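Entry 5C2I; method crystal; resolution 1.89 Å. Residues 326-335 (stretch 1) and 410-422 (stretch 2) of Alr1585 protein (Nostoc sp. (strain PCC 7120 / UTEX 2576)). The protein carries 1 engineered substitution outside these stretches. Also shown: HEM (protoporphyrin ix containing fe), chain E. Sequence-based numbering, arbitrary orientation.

Stretch 1 (326-335) PFHSHTRKTN
Stretch 2, residues 410-422: FVQVNTGPDPLIG

Stretch 1 makes a type I turn, Pro-326 to Ser-329, then a short helix, 330-334; stretch 2 is irregular, with a cis peptide before Val-411 and a type II turn from Gln-412 to Thr-415. The nearest CA atoms across the pair are those of His-328 and Asp-418, 5.2 Å apart. From Phe-327 to His-330 the contacts climb from Val-411 to Ile-421, so the stretches run in broadly the same sense; Lys-333 reaches back to Phe-410.

Polar bonds anchor the contact. His-330 (chi1 t, chi2 59°) binds heme FE through NE2 at 2.1 Å, and its ND1 donates to Asp-418 OD2 (2.7 Å, 168°), nearly straight and near the ring plane. Asp-418 (t) accepts at OD1 from Leu-420 N (2.8 Å) and Ile-421 N (3.0 Å). Lys-333 (m, m, -144°, t) points its CB toward stretch 2, and its long chain carries NZ to Phe-410 O (2.7 Å) and Gly-416 O (2.9 Å), carbonyls that suit an ammonium group. Gly-416, at phi/psi 88/169, adopts a backbone that calls for glycine.

Apolar contacts add to these. Leu-420 (t, p) lays CD2 over the His-330 ring face, 3.7 Å from its centroid. Phe-327 (m, -61°) and branched Val-411 (p) offer each other apolar carbon, CD1 to CG1 at 3.4 Å. Thr-415 (m) packs CG2 3.8 Å from CB of His-328 (p, -109°), while its OG1 bonds Gln-412 O (2.6 Å).

Water 1 bridges Phe-327 O (2.9 Å) and Val-411 N (2.8 Å).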

# COMPACT_ATOMS: atom_id res chain seq x y z
N PRO A 326 -10.22 36.89 -7.03
CA PRO A 326 -10.11 37.87 -8.09
C PRO A 326 -10.95 37.57 -9.33
O PRO A 326 -11.22 36.40 -9.65
CB PRO A 326 -8.61 37.81 -8.45
CG PRO A 326 -7.96 37.50 -7.15
CD PRO A 326 -8.91 36.46 -6.55
N PHE A 327 -11.29 38.63 -10.09
CA PHE A 327 -12.00 38.41 -11.35
C PHE A 327 -11.20 37.57 -12.36
O PHE A 327 -11.76 36.93 -13.22
CB PHE A 327 -12.36 39.77 -11.99
CG PHE A 327 -13.50 40.49 -11.30
CD1 PHE A 327 -14.75 39.93 -11.24
CD2 PHE A 327 -13.33 41.82 -10.87
CE1 PHE A 327 -15.82 40.62 -10.66
CE2 PHE A 327 -14.39 42.53 -10.33
CZ PHE A 327 -15.64 41.93 -10.23
N HIS A 328 -9.88 37.58 -12.24
CA HIS A 328 -9.08 36.82 -13.17
C HIS A 328 -8.91 35.34 -12.84
O HIS A 328 -8.39 34.62 -13.68
CB HIS A 328 -7.69 37.47 -13.34
CG HIS A 328 -6.87 37.43 -12.09
ND1 HIS A 328 -6.60 38.54 -11.33
CD2 HIS A 328 -6.28 36.39 -11.46
CE1 HIS A 328 -5.87 38.19 -10.28
NE2 HIS A 328 -5.67 36.89 -10.34
N SER A 329 -9.27 34.90 -11.63
CA SER A 329 -9.01 33.55 -11.21
C SER A 329 -9.73 32.60 -12.15
O SER A 329 -10.85 32.87 -12.59
CB SER A 329 -9.43 33.32 -9.76
OG SER A 329 -8.75 34.20 -8.87
N HIS A 330 -9.08 31.49 -12.46
CA HIS A 330 -9.63 30.53 -13.42
C HIS A 330 -11.12 30.18 -13.21
O HIS A 330 -11.90 30.20 -14.18
CB HIS A 330 -8.76 29.28 -13.44
CG HIS A 330 -9.21 28.24 -14.43
ND1 HIS A 330 -9.29 28.48 -15.78
CD2 HIS A 330 -9.50 26.93 -14.26
CE1 HIS A 330 -9.61 27.35 -16.41
NE2 HIS A 330 -9.73 26.40 -15.50
N THR A 331 -11.51 29.87 -11.97
CA THR A 331 -12.91 29.50 -11.70
C THR A 331 -13.87 30.62 -11.96
O THR A 331 -14.97 30.40 -12.48
CB THR A 331 -13.14 28.96 -10.25
OG1 THR A 331 -12.70 29.92 -9.31
CG2 THR A 331 -12.40 27.64 -10.04
N ARG A 332 -13.45 31.84 -11.66
CA ARG A 332 -14.33 32.97 -11.82
C ARG A 332 -14.39 33.49 -13.27
O ARG A 332 -15.42 34.03 -13.69
CB ARG A 332 -13.89 34.10 -10.87
CG ARG A 332 -14.92 35.22 -10.73
CD ARG A 332 -14.73 36.03 -9.48
NE ARG A 332 -15.81 36.98 -9.32
CZ ARG A 332 -16.05 37.70 -8.22
NH1 ARG A 332 -15.31 37.55 -7.12
NH2 ARG A 332 -17.12 38.48 -8.17
N LYS A 333 -13.32 33.29 -14.04
CA LYS A 333 -13.32 33.57 -15.48
C LYS A 333 -14.19 32.57 -16.26
O LYS A 333 -15.00 32.97 -17.10
CB LYS A 333 -11.91 33.47 -16.03
CG LYS A 333 -11.07 34.69 -15.74
CD LYS A 333 -11.36 35.81 -16.75
CE LYS A 333 -10.16 36.64 -17.13
NZ LYS A 333 -10.36 37.46 -18.35
N THR A 334 -14.09 31.28 -15.91
CA THR A 334 -14.77 30.25 -16.66
C THR A 334 -16.20 30.03 -16.18
O THR A 334 -17.04 29.56 -16.96
CB THR A 334 -14.00 28.92 -16.64
OG1 THR A 334 -13.84 28.48 -15.29
CG2 THR A 334 -12.67 29.04 -17.28
N ASN A 335 -16.48 30.35 -14.92
CA ASN A 335 -17.82 30.30 -14.39
C ASN A 335 -18.07 31.52 -13.51
O ASN A 335 -17.75 31.53 -12.32
CB ASN A 335 -18.12 29.03 -13.62
CG ASN A 335 -19.59 28.98 -13.17
OD1 ASN A 335 -20.34 29.95 -13.38
ND2 ASN A 335 -19.99 27.91 -12.51
N PHE A 410 -12.52 41.17 -19.70
CA PHE A 410 -13.59 40.37 -19.13
C PHE A 410 -13.24 39.90 -17.71
O PHE A 410 -12.16 39.35 -17.51
CB PHE A 410 -13.92 39.13 -19.99
CG PHE A 410 -15.05 38.31 -19.41
CD1 PHE A 410 -16.36 38.68 -19.65
CD2 PHE A 410 -14.81 37.29 -18.50
CE1 PHE A 410 -17.42 38.00 -19.06
CE2 PHE A 410 -15.86 36.61 -17.89
CZ PHE A 410 -17.17 36.96 -18.17
N VAL A 411 -14.15 39.96 -16.74
CA VAL A 411 -15.51 40.54 -16.84
C VAL A 411 -15.49 42.05 -16.73
O VAL A 411 -16.47 42.70 -17.07
CB VAL A 411 -16.43 39.96 -15.71
CG1 VAL A 411 -16.03 40.48 -14.33
CG2 VAL A 411 -17.90 40.26 -16.02
N GLN A 412 -14.39 42.63 -16.25
CA GLN A 412 -14.30 44.10 -16.21
C GLN A 412 -12.96 44.55 -16.81
O GLN A 412 -12.03 43.74 -16.97
CB GLN A 412 -14.59 44.64 -14.81
CG GLN A 412 -13.65 44.27 -13.71
CD GLN A 412 -13.84 45.15 -12.46
OE1 GLN A 412 -14.94 45.65 -12.18
NE2 GLN A 412 -12.75 45.34 -11.71
N VAL A 413 -12.92 45.82 -17.19
CA VAL A 413 -11.76 46.40 -17.82
C VAL A 413 -10.54 46.15 -16.94
O VAL A 413 -10.60 46.21 -15.71
CB VAL A 413 -11.97 47.93 -18.07
CG1 VAL A 413 -10.70 48.56 -18.59
CG2 VAL A 413 -13.10 48.17 -19.05
N ASN A 414 -9.43 45.79 -17.58
CA ASN A 414 -8.15 45.52 -16.92
C ASN A 414 -8.12 44.37 -15.93
O ASN A 414 -7.28 44.35 -15.05
CB ASN A 414 -7.58 46.79 -16.28
CG ASN A 414 -7.36 47.88 -17.29
OD1 ASN A 414 -6.98 47.61 -18.43
ND2 ASN A 414 -7.67 49.08 -16.93
N THR A 415 -9.03 43.42 -16.09
CA THR A 415 -8.96 42.15 -15.35
C THR A 415 -7.73 41.35 -15.75
O THR A 415 -7.05 40.75 -14.90
CB THR A 415 -10.22 41.31 -15.59
OG1 THR A 415 -11.36 42.05 -15.10
CG2 THR A 415 -10.12 39.96 -14.90
N GLY A 416 -7.42 41.38 -17.04
CA GLY A 416 -6.31 40.61 -17.59
C GLY A 416 -6.81 39.23 -17.98
O GLY A 416 -7.91 38.83 -17.63
N PRO A 417 -5.98 38.48 -18.70
CA PRO A 417 -6.35 37.12 -19.05
C PRO A 417 -6.38 36.19 -17.84
O PRO A 417 -5.71 36.44 -16.83
CB PRO A 417 -5.25 36.69 -20.03
CG PRO A 417 -4.10 37.63 -19.78
CD PRO A 417 -4.65 38.88 -19.20
N ASP A 418 -7.16 35.10 -17.97
CA ASP A 418 -7.08 33.97 -17.05
C ASP A 418 -5.59 33.54 -16.95
O ASP A 418 -4.99 33.27 -17.98
CB ASP A 418 -7.95 32.85 -17.65
CG ASP A 418 -8.00 31.58 -16.83
OD1 ASP A 418 -6.95 31.11 -16.31
OD2 ASP A 418 -9.12 31.02 -16.78
N PRO A 419 -4.96 33.58 -15.73
CA PRO A 419 -3.51 33.32 -15.63
C PRO A 419 -3.16 31.85 -15.80
O PRO A 419 -2.01 31.52 -16.10
CB PRO A 419 -3.17 33.77 -14.21
CG PRO A 419 -4.45 33.51 -13.46
CD PRO A 419 -5.53 33.93 -14.42
N LEU A 420 -4.17 30.99 -15.73
CA LEU A 420 -3.96 29.58 -15.98
C LEU A 420 -4.02 29.22 -17.46
O LEU A 420 -3.11 28.58 -17.96
CB LEU A 420 -5.03 28.78 -15.18
CG LEU A 420 -4.79 27.29 -15.04
CD1 LEU A 420 -3.54 27.02 -14.21
CD2 LEU A 420 -6.01 26.60 -14.39
N ILE A 421 -5.07 29.66 -18.18
CA ILE A 421 -5.30 29.21 -19.56
C ILE A 421 -5.48 30.34 -20.58
O ILE A 421 -5.62 30.08 -21.79
CB ILE A 421 -6.57 28.31 -19.68
CG1 ILE A 421 -7.84 29.10 -19.36
CG2 ILE A 421 -6.47 27.10 -18.82
CD1 ILE A 421 -9.13 28.48 -19.87
N GLY A 422 -5.44 31.59 -20.15
CA GLY A 422 -5.64 32.68 -21.06
C GLY A 422 -4.50 32.87 -22.05
O GLY A 422 -3.33 32.88 -21.66
CHA HEM E . -12.35 24.40 -13.26
CHB HEM E . -7.69 23.37 -13.93
CHC HEM E . -8.24 24.07 -18.69
CHD HEM E . -12.82 25.34 -17.94
C1A HEM E . -11.02 24.08 -13.03
C2A HEM E . -10.45 23.85 -11.74
C3A HEM E . -9.15 23.56 -11.93
C4A HEM E . -8.92 23.58 -13.33
CMA HEM E . -8.11 23.20 -10.90
CAA HEM E . -11.16 23.90 -10.38
CBA HEM E . -11.84 22.62 -9.87
CGA HEM E . -12.91 22.23 -10.85
O1A HEM E . -14.07 22.73 -10.81
O2A HEM E . -12.64 21.39 -11.71
C1B HEM E . -7.47 23.43 -15.31
C2B HEM E . -6.21 23.13 -15.94
C3B HEM E . -6.36 23.28 -17.24
C4B HEM E . -7.74 23.75 -17.42
CMB HEM E . -4.98 22.69 -15.22
CAB HEM E . -5.44 23.04 -18.38
CBB HEM E . -4.39 22.20 -18.33
C1C HEM E . -9.54 24.54 -18.91
C2C HEM E . -10.04 25.01 -20.11
C3C HEM E . -11.34 25.39 -19.88
C4C HEM E . -11.62 25.12 -18.54
CMC HEM E . -9.36 25.05 -21.44
CAC HEM E . -12.31 26.00 -20.79
CBC HEM E . -12.08 26.78 -21.82
C1D HEM E . -13.05 25.05 -16.59
C2D HEM E . -14.37 25.22 -16.00
C3D HEM E . -14.24 25.01 -14.70
C4D HEM E . -12.81 24.66 -14.52
CMD HEM E . -15.67 25.60 -16.70
CAD HEM E . -15.34 25.03 -13.68
CBD HEM E . -15.63 26.43 -13.12
CGD HEM E . -16.76 26.36 -12.15
O1D HEM E . -16.55 26.80 -11.03
O2D HEM E . -17.90 25.87 -12.46
NA HEM E . -10.06 23.99 -13.98
NB HEM E . -8.29 23.86 -16.21
NC HEM E . -10.47 24.69 -17.93
ND HEM E . -12.12 24.79 -15.67
FE HEM E . -10.26 24.37 -15.93
O HOH W 1 -13.96 37.92 -14.84
O HOH W 2 -6.80 41.07 -12.23
O HOH W 3 -10.72 22.15 -16.49